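4-hydroxy-tetrahydrodipicolinate synthase (PDB 2YXG) probably catalyses the condensation of pyruvate with aspartate semialdehyde to 4-hydroxy-tetrahydrodipicolinate, a step of lysine biosynthesis, and forms a homotetramer. Local coordinates at residues E82-L87 with R115-K120; S101-Y106 with V140-K145; P191-G196 with G222-A227. All blocks are in the same frame, centred on the assembly; numbering follows the deposited sequence.

Contact 1 of 3, residues E82-L87 with R115-K120; sequences EEAIEL and RKHFGK
This is a small apolar helix-helix contact on the outside of the barrel, in which Ala84 and Ile85 meet His117 and Lys120. No hydrogen bond crosses it; the contact rests on van der Waals packing. The methyl of Ala84 points at the other helix and lies obliquely against the imidazole of His117, with the CA atoms of these two residues 8.4 Å apart. Alanine suits this place because its short methyl lies close to the ring. His117 reaches across because its CG stands anti to the backbone N (chi1 -179°). The helices 81-94 and 111-124 follow the third and fourth strands of the (beta/alpha)8, or TIM, barrel and are therefore neighbours in its outer layer of helices. They come closer at Ile85 and Lys120, whose CA atoms are 6.9 Å apart. Here the isoleucine crosses the lysine at an angle, its CD1 resting on Lys120 CB at 3.7 Å while its CG1 lies 3.9 Å from Lys120 O. Lysine is apt at this more exposed border: its first methylene serves the packing, and the chain beyond is bent at chi2 and chi3. Val121 continues the Ala84 side of the seam, and Leu266 and Pro267 of the second subunit pack on Lys120 and His117 respectively.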
ATOM      1  N   GLU A  82      17.960  23.979  -6.722  1.00 26.08           N
ATOM      2  CA  GLU A  82      19.069  24.723  -7.324  1.00 28.74           C
ATOM      3  C   GLU A  82      19.681  23.938  -8.472  1.00 26.78           C
ATOM      4  O   GLU A  82      20.023  24.503  -9.504  1.00 26.46           O
ATOM      5  CB  GLU A  82      20.139  25.073  -6.244  1.00 28.52           C
ATOM      6  CG  GLU A  82      21.325  25.923  -6.743  1.00 32.87           C
ATOM      7  CD  GLU A  82      22.478  26.084  -5.676  1.00 35.73           C
ATOM      8  OE1 GLU A  82      22.208  26.184  -4.449  1.00 44.73           O
ATOM      9  OE2 GLU A  82      23.668  26.120  -6.069  1.00 43.73           O
ATOM     10  N   GLU A  83      19.837  22.631  -8.279  1.00 25.72           N
ATOM     11  CA  GLU A  83      20.385  21.796  -9.321  1.00 25.09           C
ATOM     12  C   GLU A  83      19.401  21.609 -10.460  1.00 23.11           C
ATOM     13  O   GLU A  83      19.835  21.495 -11.630  1.00 22.02           O
ATOM     14  CB  GLU A  83      20.876  20.453  -8.752  1.00 25.26           C
ATOM     15  CG  GLU A  83      21.326  19.479  -9.831  1.00 27.44           C
ATOM     16  CD  GLU A  83      21.833  18.127  -9.309  1.00 31.13           C
ATOM     17  OE1 GLU A  83      21.043  17.362  -8.680  1.00 34.77           O
ATOM     18  OE2 GLU A  83      23.028  17.793  -9.583  1.00 38.80           O
ATOM     19  N   ALA A  84      18.084  21.571 -10.160  1.00 21.88           N
ATOM     20  CA  ALA A  84      17.066  21.413 -11.251  1.00 22.07           C
ATOM     21  C   ALA A  84      17.108  22.644 -12.202  1.00 21.97           C
ATOM     22  O   ALA A  84      17.087  22.513 -13.430  1.00 22.46           O
ATOM     23  CB  ALA A  84      15.576  21.156 -10.672  1.00 20.38           C
ATOM     24  N   ILE A  85      17.247  23.828 -11.616  1.00 22.40           N
ATOM     25  CA  ILE A  85      17.439  25.093 -12.349  1.00 23.86           C
ATOM     26  C   ILE A  85      18.671  25.062 -13.266  1.00 24.12           C
ATOM     27  O   ILE A  85      18.593  25.246 -14.470  1.00 24.17           O
ATOM     28  CB  ILE A  85      17.548  26.273 -11.342  1.00 23.20           C
ATOM     29  CG1 ILE A  85      16.181  26.541 -10.679  1.00 23.25           C
ATOM     30  CG2 ILE A  85      18.096  27.574 -12.015  1.00 23.85           C
ATOM     31  CD1 ILE A  85      16.301  27.401  -9.344  1.00 24.08           C
ATOM     32  N   GLU A  86      19.809  24.759 -12.666  1.00 25.82           N
ATOM     33  CA  GLU A  86      21.032  24.596 -13.374  1.00 26.74           C
ATOM     34  C   GLU A  86      20.919  23.638 -14.558  1.00 27.13           C
ATOM     35  O   GLU A  86      21.322  24.016 -15.670  1.00 27.95           O
ATOM     36  CB  GLU A  86      22.081  24.126 -12.397  1.00 26.77           C
ATOM     37  CG  GLU A  86      23.466  24.478 -12.805  1.00 34.78           C
ATOM     38  CD  GLU A  86      24.518  23.685 -12.005  1.00 47.51           C
ATOM     39  OE1 GLU A  86      24.355  23.579 -10.739  1.00 51.55           O
ATOM     40  OE2 GLU A  86      25.494  23.179 -12.646  1.00 50.23           O
ATOM     41  N   LEU A  87      20.367  22.429 -14.352  1.00 25.47           N
ATOM     42  CA  LEU A  87      20.221  21.461 -15.446  1.00 25.57           C
ATOM     43  C   LEU A  87      19.300  21.976 -16.554  1.00 24.08           C
ATOM     44  O   LEU A  87      19.517  21.701 -17.732  1.00 22.82           O
ATOM     45  CB  LEU A  87      19.704  20.070 -14.956  1.00 25.97           C
ATOM     46  CG  LEU A  87      20.670  19.245 -14.075  1.00 29.15           C
ATOM     47  CD1 LEU A  87      19.980  18.079 -13.368  1.00 29.71           C
ATOM     48  CD2 LEU A  87      21.838  18.721 -14.912  1.00 30.27           C
ATOM     49  N   ARG A 115       5.150  22.649  -5.971  1.00 20.55           N
ATOM     50  CA  ARG A 115       4.767  23.809  -6.786  1.00 20.96           C
ATOM     51  C   ARG A 115       5.930  24.791  -6.869  1.00 20.97           C
ATOM     52  O   ARG A 115       6.300  25.260  -7.930  1.00 21.78           O
ATOM     53  CB  ARG A 115       3.502  24.466  -6.231  1.00 21.14           C
ATOM     54  CG  ARG A 115       2.773  25.515  -7.144  1.00 21.11           C
ATOM     55  CD  ARG A 115       1.719  26.370  -6.331  1.00 24.10           C
ATOM     56  NE  ARG A 115       2.377  27.165  -5.272  1.00 31.65           N
ATOM     57  CZ  ARG A 115       3.196  28.191  -5.525  1.00 34.13           C
ATOM     58  NH1 ARG A 115       3.408  28.580  -6.786  1.00 32.19           N
ATOM     59  NH2 ARG A 115       3.797  28.836  -4.533  1.00 33.29           N
ATOM     60  N   LYS A 116       6.529  25.087  -5.733  1.00 22.64           N
ATOM     61  CA  LYS A 116       7.589  26.084  -5.653  1.00 23.44           C
ATOM     62  C   LYS A 116       8.805  25.585  -6.416  1.00 22.23           C
ATOM     63  O   LYS A 116       9.381  26.318  -7.226  1.00 22.61           O
ATOM     64  CB  LYS A 116       7.983  26.293  -4.205  1.00 23.98           C
ATOM     65  CG  LYS A 116       7.145  27.283  -3.393  1.00 28.60           C
ATOM     66  CD  LYS A 116       7.785  27.440  -1.973  1.00 26.71           C
ATOM     67  CE  LYS A 116       7.365  28.722  -1.316  1.00 34.92           C
ATOM     68  NZ  LYS A 116       6.079  28.551  -0.561  1.00 39.03           N
ATOM     69  N   HIS A 117       9.199  24.332  -6.149  1.00 21.20           N
ATOM     70  CA  HIS A 117      10.211  23.648  -6.963  1.00 19.58           C
ATOM     71  C   HIS A 117       9.982  23.796  -8.466  1.00 19.18           C
ATOM     72  O   HIS A 117      10.862  24.320  -9.157  1.00 17.76           O
ATOM     73  CB  HIS A 117      10.349  22.172  -6.576  1.00 19.44           C
ATOM     74  CG  HIS A 117      11.385  21.429  -7.370  1.00 18.15           C
ATOM     75  ND1 HIS A 117      11.079  20.714  -8.510  1.00 17.85           N
ATOM     76  CD2 HIS A 117      12.715  21.265  -7.166  1.00 12.19           C
ATOM     77  CE1 HIS A 117      12.180  20.130  -8.968  1.00 15.89           C
ATOM     78  NE2 HIS A 117      13.187  20.460  -8.176  1.00 15.70           N
ATOM     79  N   PHE A 118       8.811  23.394  -8.972  1.00 18.22           N
ATOM     80  CA  PHE A 118       8.596  23.461 -10.459  1.00 19.90           C
ATOM     81  C   PHE A 118       8.440  24.916 -10.933  1.00 20.60           C
ATOM     82  O   PHE A 118       8.704  25.230 -12.062  1.00 20.10           O
ATOM     83  CB  PHE A 118       7.384  22.608 -10.945  1.00 18.34           C
ATOM     84  CG  PHE A 118       7.616  21.119 -10.864  1.00 20.30           C
ATOM     85  CD1 PHE A 118       8.684  20.514 -11.557  1.00 22.08           C
ATOM     86  CD2 PHE A 118       6.816  20.317 -10.081  1.00 20.71           C
ATOM     87  CE1 PHE A 118       8.916  19.143 -11.476  1.00 21.33           C
ATOM     88  CE2 PHE A 118       7.031  18.909 -10.027  1.00 21.99           C
ATOM     89  CZ  PHE A 118       8.068  18.346 -10.717  1.00 20.31           C
ATOM     90  N   GLY A 119       7.954  25.781 -10.039  1.00 22.83           N
ATOM     91  CA  GLY A 119       7.868  27.226 -10.291  1.00 22.50           C
ATOM     92  C   GLY A 119       9.243  27.800 -10.589  1.00 22.75           C
ATOM     93  O   GLY A 119       9.397  28.534 -11.551  1.00 21.80           O
ATOM     94  N   LYS A 120      10.247  27.450  -9.781  1.00 23.71           N
ATOM     95  CA  LYS A 120      11.631  27.939 -10.013  1.00 24.62           C
ATOM     96  C   LYS A 120      12.186  27.404 -11.333  1.00 24.57           C
ATOM     97  O   LYS A 120      12.895  28.123 -12.052  1.00 24.70           O
ATOM     98  CB  LYS A 120      12.603  27.577  -8.854  1.00 25.74           C
ATOM     99  CG  LYS A 120      12.224  28.090  -7.439  1.00 31.75           C
ATOM    100  CD  LYS A 120      12.535  29.599  -7.211  1.00 40.45           C
ATOM    101  CE  LYS A 120      13.993  29.829  -6.709  1.00 45.50           C
ATOM    102  NZ  LYS A 120      14.558  31.251  -6.919  1.00 43.92           N
TER

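Contact 2 of 3, residues S101-Y106 with V140-K145; sequences SITPYY and VNLEPK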
ATOM      1  N   SER A 101      11.258  17.022 -16.249  1.00 20.09           N
ATOM      2  CA  SER A 101      11.603  17.402 -14.897  1.00 19.84           C
ATOM      3  C   SER A 101      10.806  16.538 -13.840  1.00 19.59           C
ATOM      4  O   SER A 101       9.599  16.702 -13.641  1.00 19.97           O
ATOM      5  CB  SER A 101      11.336  18.904 -14.744  1.00 18.12           C
ATOM      6  OG  SER A 101      11.767  19.356 -13.477  1.00 17.93           O
ATOM      7  N   ILE A 102      11.483  15.607 -13.197  1.00 19.11           N
ATOM      8  CA  ILE A 102      10.837  14.664 -12.272  1.00 18.39           C
ATOM      9  C   ILE A 102      10.543  15.349 -10.935  1.00 19.95           C
ATOM     10  O   ILE A 102      11.305  16.240 -10.476  1.00 19.60           O
ATOM     11  CB  ILE A 102      11.758  13.400 -12.069  1.00 18.92           C
ATOM     12  CG1 ILE A 102      11.017  12.232 -11.362  1.00 19.44           C
ATOM     13  CG2 ILE A 102      13.086  13.796 -11.369  1.00 15.98           C
ATOM     14  CD1 ILE A 102      11.732  10.845 -11.475  1.00 18.78           C
ATOM     15  N   THR A 103       9.426  14.960 -10.301  1.00 19.77           N
ATOM     16  CA  THR A 103       9.197  15.392  -8.946  1.00 19.40           C
ATOM     17  C   THR A 103      10.433  14.916  -8.129  1.00 19.76           C
ATOM     18  O   THR A 103      10.859  13.758  -8.273  1.00 19.64           O
ATOM     19  CB  THR A 103       7.929  14.764  -8.337  1.00 20.15           C
ATOM     20  OG1 THR A 103       8.162  13.354  -8.151  1.00 20.32           O
ATOM     21  CG2 THR A 103       6.657  14.959  -9.273  1.00 18.48           C
ATOM     22  N   PRO A 104      11.001  15.797  -7.278  1.00 18.84           N
ATOM     23  CA  PRO A 104      12.050  15.394  -6.319  1.00 18.60           C
ATOM     24  C   PRO A 104      11.708  14.096  -5.614  1.00 19.36           C
ATOM     25  O   PRO A 104      10.585  13.923  -5.140  1.00 19.98           O
ATOM     26  CB  PRO A 104      12.021  16.541  -5.293  1.00 18.09           C
ATOM     27  CG  PRO A 104      11.779  17.757  -6.181  1.00 17.31           C
ATOM     28  CD  PRO A 104      10.677  17.233  -7.136  1.00 17.97           C
ATOM     29  N   TYR A 105      12.694  13.212  -5.506  1.00 19.07           N
ATOM     30  CA  TYR A 105      12.502  11.859  -4.988  1.00 19.67           C
ATOM     31  C   TYR A 105      13.184  11.873  -3.630  1.00 19.90           C
ATOM     32  O   TYR A 105      13.981  12.775  -3.365  1.00 19.38           O
ATOM     33  CB  TYR A 105      13.195  10.821  -5.920  1.00 19.33           C
ATOM     34  CG  TYR A 105      14.444  11.383  -6.528  1.00 17.99           C
ATOM     35  CD1 TYR A 105      15.669  11.296  -5.858  1.00 16.38           C
ATOM     36  CD2 TYR A 105      14.390  12.087  -7.740  1.00 16.75           C
ATOM     37  CE1 TYR A 105      16.830  11.867  -6.433  1.00 15.32           C
ATOM     38  CE2 TYR A 105      15.515  12.684  -8.295  1.00 18.35           C
ATOM     39  CZ  TYR A 105      16.734  12.570  -7.647  1.00 19.44           C
ATOM     40  OH  TYR A 105      17.888  13.133  -8.221  1.00 25.01           O
ATOM     41  N   TYR A 106      12.852  10.890  -2.790  1.00 18.99           N
ATOM     42  CA  TYR A 106      13.480  10.674  -1.524  1.00 20.11           C
ATOM     43  C   TYR A 106      13.215  11.757  -0.435  1.00 19.79           C
ATOM     44  O   TYR A 106      12.819  11.419   0.671  1.00 18.11           O
ATOM     45  CB  TYR A 106      14.953  10.329  -1.725  1.00 21.94           C
ATOM     46  CG  TYR A 106      15.881  10.525  -0.557  1.00 27.40           C
ATOM     47  CD1 TYR A 106      15.705   9.816   0.668  1.00 31.42           C
ATOM     48  CD2 TYR A 106      16.952  11.390  -0.673  1.00 28.63           C
ATOM     49  CE1 TYR A 106      16.571  10.019   1.750  1.00 31.20           C
ATOM     50  CE2 TYR A 106      17.851  11.565   0.380  1.00 32.09           C
ATOM     51  CZ  TYR A 106      17.657  10.905   1.599  1.00 31.90           C
ATOM     52  OH  TYR A 106      18.614  11.127   2.641  1.00 33.78           O
ATOM     53  N   VAL A 140       6.518  10.315  -3.699  1.00 22.09           N
ATOM     54  CA  VAL A 140       5.596  11.425  -3.717  1.00 21.07           C
ATOM     55  C   VAL A 140       4.659  11.359  -4.953  1.00 21.28           C
ATOM     56  O   VAL A 140       5.013  10.833  -6.019  1.00 22.07           O
ATOM     57  CB  VAL A 140       6.395  12.731  -3.568  1.00 21.73           C
ATOM     58  CG1 VAL A 140       7.096  13.141  -4.900  1.00 19.90           C
ATOM     59  CG2 VAL A 140       5.532  13.813  -2.985  1.00 22.65           C
ATOM     60  N   ASN A 141       3.449  11.846  -4.794  1.00 20.83           N
ATOM     61  CA  ASN A 141       2.519  11.934  -5.889  1.00 20.72           C
ATOM     62  C   ASN A 141       2.195  13.398  -6.168  1.00 20.59           C
ATOM     63  O   ASN A 141       1.697  14.092  -5.293  1.00 21.84           O
ATOM     64  CB  ASN A 141       1.235  11.145  -5.588  1.00 19.98           C
ATOM     65  CG  ASN A 141       0.233  11.166  -6.789  1.00 21.16           C
ATOM     66  OD1 ASN A 141       0.631  10.918  -7.937  1.00 22.66           O
ATOM     67  ND2 ASN A 141      -1.055  11.523  -6.523  1.00 18.19           N
ATOM     68  N   LEU A 142       2.506  13.868  -7.359  1.00 19.77           N
ATOM     69  CA  LEU A 142       2.118  15.211  -7.769  1.00 20.15           C
ATOM     70  C   LEU A 142       0.620  15.230  -8.106  1.00 21.07           C
ATOM     71  O   LEU A 142       0.185  14.598  -9.064  1.00 22.66           O
ATOM     72  CB  LEU A 142       2.898  15.620  -9.006  1.00 18.14           C
ATOM     73  CG  LEU A 142       2.592  16.983  -9.679  1.00 18.93           C
ATOM     74  CD1 LEU A 142       2.972  18.209  -8.749  1.00 15.52           C
ATOM     75  CD2 LEU A 142       3.319  17.046 -10.955  1.00 12.79           C
ATOM     76  N   GLU A 143      -0.153  15.965  -7.331  1.00 20.85           N
ATOM     77  CA  GLU A 143      -1.600  15.939  -7.434  1.00 21.16           C
ATOM     78  C   GLU A 143      -2.060  16.801  -8.576  1.00 20.80           C
ATOM     79  O   GLU A 143      -1.430  17.831  -8.845  1.00 19.77           O
ATOM     80  CB  GLU A 143      -2.238  16.417  -6.132  1.00 20.07           C
ATOM     81  CG  GLU A 143      -1.943  15.410  -5.062  1.00 27.80           C
ATOM     82  CD  GLU A 143      -2.399  15.821  -3.660  1.00 35.53           C
ATOM     83  OE1 GLU A 143      -3.146  16.813  -3.503  1.00 40.54           O
ATOM     84  OE2 GLU A 143      -2.029  15.119  -2.710  1.00 41.40           O
ATOM     85  N   PRO A 144      -3.183  16.393  -9.233  1.00 20.23           N
ATOM     86  CA  PRO A 144      -3.732  17.216 -10.328  1.00 20.33           C
ATOM     87  C   PRO A 144      -4.035  18.673  -9.882  1.00 21.58           C
ATOM     88  O   PRO A 144      -3.847  19.599 -10.680  1.00 20.82           O
ATOM     89  CB  PRO A 144      -4.988  16.426 -10.793  1.00 21.20           C
ATOM     90  CG  PRO A 144      -4.701  14.956 -10.335  1.00 19.42           C
ATOM     91  CD  PRO A 144      -3.965  15.159  -8.994  1.00 19.21           C
ATOM     92  N   LYS A 145      -4.395  18.911  -8.613  1.00 22.19           N
ATOM     93  CA  LYS A 145      -4.631  20.303  -8.186  1.00 23.89           C
ATOM     94  C   LYS A 145      -3.364  21.132  -8.281  1.00 22.72           C
ATOM     95  O   LYS A 145      -3.431  22.307  -8.615  1.00 22.34           O
ATOM     96  CB  LYS A 145      -5.240  20.427  -6.769  1.00 25.10           C
ATOM     97  CG  LYS A 145      -4.311  20.006  -5.582  1.00 26.91           C
ATOM     98  CD  LYS A 145      -5.040  20.292  -4.211  1.00 28.39           C
ATOM     99  CE  LYS A 145      -4.199  19.840  -2.974  1.00 30.92           C
ATOM    100  NZ  LYS A 145      -4.917  19.947  -1.621  1.00 32.16           N
TER
HETATM  101  O   HOH W   1       6.517  11.185  -8.618  1.00 13.56           O
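Thr103 and Pro104 meet Val140 and Leu142 at the C-terminal end of the TIM-barrel strands, the end at which this family carries its active site. Segment 101-106 is the close of strand 98-102 and the loop after it; segment 140-145 links helix 135-138 to helix 144-153. Thr103 does most of the work because its two branches are put to separate uses. Its OG1 sits in the crowded position between the backbone N and the carbonyl carbon (chi1 69°), which leaves CG2 beside the backbone N and turned to Leu142, where it lies 3.8 Å from Leu142 CB. OG1 itself has the CG1 methyl of Val140 against it at 3.4 Å, a van der Waals touch and no hydrogen bond. Val140 matches this conformation: its CG1 takes the same place between N and carbonyl carbon (chi1 77°), and this sets the methyl beside both Thr103 OG1 and Pro104 O, 3.6 Å from the latter. Leucine suits the place of Leu142 because it is an apolar, buried side chain that offers its CB to the threonine methyl. Backbone bonding of Thr103 with Tyr132, the probable proton donor/acceptor, ties this packing to the catalytic centre. Farther along, Tyr106, predicted to belong to the proton relay, hydrogen-bonds through OH to Thr43 OG1 of the second subunit. The Thr103 hydroxyl also holds a bound water, which lies 2.8 Å from Thr103 OG1 and donates a hydrogen bond to Val140 O at 3.0 Å.

Contact 3 of 3, residues P191-G196 with G222-A227; sequences PIIALG and GDFEKA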
ATOM      1  N   PRO A 191      -4.785   2.476 -22.847  1.00 21.63           N
ATOM      2  CA  PRO A 191      -5.874   3.091 -22.081  1.00 20.77           C
ATOM      3  C   PRO A 191      -5.696   4.603 -21.740  1.00 21.10           C
ATOM      4  O   PRO A 191      -6.677   5.372 -21.758  1.00 21.01           O
ATOM      5  CB  PRO A 191      -5.951   2.225 -20.829  1.00 21.40           C
ATOM      6  CG  PRO A 191      -4.657   1.600 -20.688  1.00 19.96           C
ATOM      7  CD  PRO A 191      -4.121   1.410 -22.083  1.00 21.02           C
ATOM      8  N   ILE A 192      -4.471   5.047 -21.497  1.00 20.86           N
ATOM      9  CA  ILE A 192      -4.243   6.507 -21.344  1.00 19.92           C
ATOM     10  C   ILE A 192      -4.643   7.377 -22.582  1.00 20.22           C
ATOM     11  O   ILE A 192      -5.243   8.410 -22.444  1.00 20.08           O
ATOM     12  CB  ILE A 192      -2.795   6.806 -20.794  1.00 19.94           C
ATOM     13  CG1 ILE A 192      -2.682   6.296 -19.330  1.00 19.16           C
ATOM     14  CG2 ILE A 192      -2.432   8.316 -20.946  1.00 18.80           C
ATOM     15  CD1 ILE A 192      -1.277   6.381 -18.719  1.00 18.77           C
ATOM     16  N   ILE A 193      -4.354   6.928 -23.786  1.00 21.48           N
ATOM     17  CA  ILE A 193      -4.790   7.629 -25.020  1.00 21.25           C
ATOM     18  C   ILE A 193      -6.310   7.638 -25.221  1.00 22.56           C
ATOM     19  O   ILE A 193      -6.893   8.658 -25.629  1.00 21.64           O
ATOM     20  CB  ILE A 193      -4.056   7.075 -26.247  1.00 21.07           C
ATOM     21  CG1 ILE A 193      -2.537   7.336 -26.137  1.00 21.16           C
ATOM     22  CG2 ILE A 193      -4.563   7.687 -27.494  1.00 20.52           C
ATOM     23  CD1 ILE A 193      -1.720   6.532 -27.201  1.00 20.17           C
ATOM     24  N   ALA A 194      -6.943   6.508 -24.887  1.00 23.08           N
ATOM     25  CA  ALA A 194      -8.404   6.406 -24.868  1.00 23.09           C
ATOM     26  C   ALA A 194      -9.011   7.467 -23.959  1.00 24.07           C
ATOM     27  O   ALA A 194     -10.075   8.042 -24.265  1.00 23.89           O
ATOM     28  CB  ALA A 194      -8.844   4.990 -24.422  1.00 22.19           C
ATOM     29  N   LEU A 195      -8.326   7.731 -22.844  1.00 24.34           N
ATOM     30  CA  LEU A 195      -8.796   8.704 -21.892  1.00 24.88           C
ATOM     31  C   LEU A 195      -8.533  10.120 -22.391  1.00 24.01           C
ATOM     32  O   LEU A 195      -9.056  11.056 -21.799  1.00 25.04           O
ATOM     33  CB  LEU A 195      -8.145   8.511 -20.522  1.00 23.80           C
ATOM     34  CG  LEU A 195      -8.827   7.466 -19.632  1.00 27.04           C
ATOM     35  CD1 LEU A 195      -7.940   7.110 -18.385  1.00 20.88           C
ATOM     36  CD2 LEU A 195     -10.256   7.901 -19.188  1.00 23.46           C
ATOM     37  N   GLY A 196      -7.749  10.242 -23.459  1.00 22.95           N
ATOM     38  CA  GLY A 196      -7.373  11.527 -24.093  1.00 22.82           C
ATOM     39  C   GLY A 196      -5.889  11.922 -23.999  1.00 22.06           C
ATOM     40  O   GLY A 196      -5.522  13.075 -24.296  1.00 21.08           O
ATOM     41  N   GLY A 222      -7.933   6.745 -33.193  1.00 35.88           N
ATOM     42  CA  GLY A 222      -9.171   6.261 -32.583  1.00 33.76           C
ATOM     43  C   GLY A 222      -9.502   4.889 -33.105  1.00 32.55           C
ATOM     44  O   GLY A 222     -10.639   4.451 -33.025  1.00 32.40           O
ATOM     45  N   ASP A 223      -8.505   4.216 -33.651  1.00 31.77           N
ATOM     46  CA  ASP A 223      -8.686   2.848 -34.154  1.00 31.24           C
ATOM     47  C   ASP A 223      -8.145   1.838 -33.117  1.00 31.01           C
ATOM     48  O   ASP A 223      -7.031   1.312 -33.215  1.00 29.99           O
ATOM     49  CB  ASP A 223      -8.022   2.688 -35.527  1.00 31.16           C
ATOM     50  CG  ASP A 223      -8.374   1.368 -36.190  1.00 34.37           C
ATOM     51  OD1 ASP A 223      -9.144   0.567 -35.600  1.00 37.43           O
ATOM     52  OD2 ASP A 223      -7.856   1.105 -37.286  1.00 36.62           O
ATOM     53  N   PHE A 224      -8.952   1.598 -32.096  1.00 31.17           N
ATOM     54  CA  PHE A 224      -8.507   0.779 -30.966  1.00 31.03           C
ATOM     55  C   PHE A 224      -8.457  -0.708 -31.238  1.00 31.04           C
ATOM     56  O   PHE A 224      -7.697  -1.436 -30.579  1.00 30.74           O
ATOM     57  CB  PHE A 224      -9.275   1.134 -29.672  1.00 29.87           C
ATOM     58  CG  PHE A 224      -8.775   2.398 -29.060  1.00 30.03           C
ATOM     59  CD1 PHE A 224      -7.743   2.385 -28.133  1.00 30.39           C
ATOM     60  CD2 PHE A 224      -9.248   3.626 -29.494  1.00 27.41           C
ATOM     61  CE1 PHE A 224      -7.232   3.603 -27.612  1.00 28.63           C
ATOM     62  CE2 PHE A 224      -8.749   4.823 -28.958  1.00 27.67           C
ATOM     63  CZ  PHE A 224      -7.754   4.807 -28.021  1.00 25.78           C
ATOM     64  N   GLU A 225      -9.282  -1.166 -32.178  1.00 31.06           N
ATOM     65  CA  GLU A 225      -9.143  -2.522 -32.703  1.00 30.78           C
ATOM     66  C   GLU A 225      -7.704  -2.778 -33.176  1.00 29.94           C
ATOM     67  O   GLU A 225      -7.096  -3.768 -32.796  1.00 29.77           O
ATOM     68  CB  GLU A 225     -10.122  -2.775 -33.847  1.00 31.06           C
ATOM     69  CG  GLU A 225     -10.128  -4.216 -34.321  1.00 35.16           C
ATOM     70  CD  GLU A 225     -10.842  -5.171 -33.355  1.00 41.87           C
ATOM     71  OE1 GLU A 225     -11.427  -4.698 -32.337  1.00 43.88           O
ATOM     72  OE2 GLU A 225     -10.819  -6.406 -33.610  1.00 43.66           O
ATOM     73  N   LYS A 226      -7.150  -1.891 -33.992  1.00 28.62           N
ATOM     74  CA  LYS A 226      -5.773  -2.095 -34.416  1.00 29.94           C
ATOM     75  C   LYS A 226      -4.676  -1.736 -33.368  1.00 27.17           C
ATOM     76  O   LYS A 226      -3.605  -2.371 -33.375  1.00 26.54           O
ATOM     77  CB  LYS A 226      -5.529  -1.458 -35.777  1.00 30.34           C
ATOM     78  CG  LYS A 226      -6.552  -1.995 -36.793  1.00 34.65           C
ATOM     79  CD  LYS A 226      -6.514  -1.326 -38.174  1.00 38.02           C
ATOM     80  CE  LYS A 226      -5.267  -1.733 -38.995  1.00 48.47           C
ATOM     81  NZ  LYS A 226      -4.665  -3.090 -38.632  1.00 50.19           N
ATOM     82  N   ALA A 227      -4.948  -0.754 -32.492  1.00 25.17           N
ATOM     83  CA  ALA A 227      -4.043  -0.449 -31.375  1.00 24.26           C
ATOM     84  C   ALA A 227      -3.938  -1.710 -30.525  1.00 23.29           C
ATOM     85  O   ALA A 227      -2.833  -2.111 -30.158  1.00 22.20           O
ATOM     86  CB  ALA A 227      -4.493   0.785 -30.538  1.00 23.37           C
TER
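Ile193, which touches Phe224, accepts at its O a hydrogen bond from Gly196 N at 2.8 Å as part of the Schellman motif that closes helix 189-194. The positive phi of Gly196 calls for glycine, since a side chain would jam against the preceding carbonyl. Across the contact the interaction is wholly apolar. Phe224 has its CG anti to the carbonyl carbon (chi1 -77°), which sends the ring toward this helix end. CZ leads, 3.6 Å from Ala194 CA and 3.8 Å from Ala194 CB, while CE1 stands equally near that methyl. Ile193 borders the ring edge with its carbonyl carbon, and its CG2 is 4.3 Å from Phe224 CZ. Alanine is small enough for the CZ end of the ring to approach the backbone of the helix. Replacing Phe224 by an alanine would probably open a gap beside Ala194 and Ile193 and remove the ring-to-ring meeting with Phe224 of the third subunit. Gly222 ends helix 209-221, and Asp223 occupies the N-cap position of the helix that carries Phe224; the ring thus lies where helix 224-240 starts, beside Ala219 of helix 209-221 and the end of helix 189-194.

Contacts 1 and 2 form one continuous packing region, their centres 13 Å apart: Phe118, on the helix of contact 1, places CZ 3.6 Å from Thr103 CA of contact 2. Their segments alternate along the chain, and both touch the second subunit. Contact 2 itself holds Tyr106 of the predicted proton relay, and the side chain of Thr103 is about 6 Å from that of Tyr132; in contact 1 the side chain of His117 is about 10 Å from that of Tyr132. Contact 3 stands apart, its centre 34 Å from that of contact 1 and 26 Å from that of contact 2, and it faces the third subunit, so the two regions serve different interfaces of the tetramer.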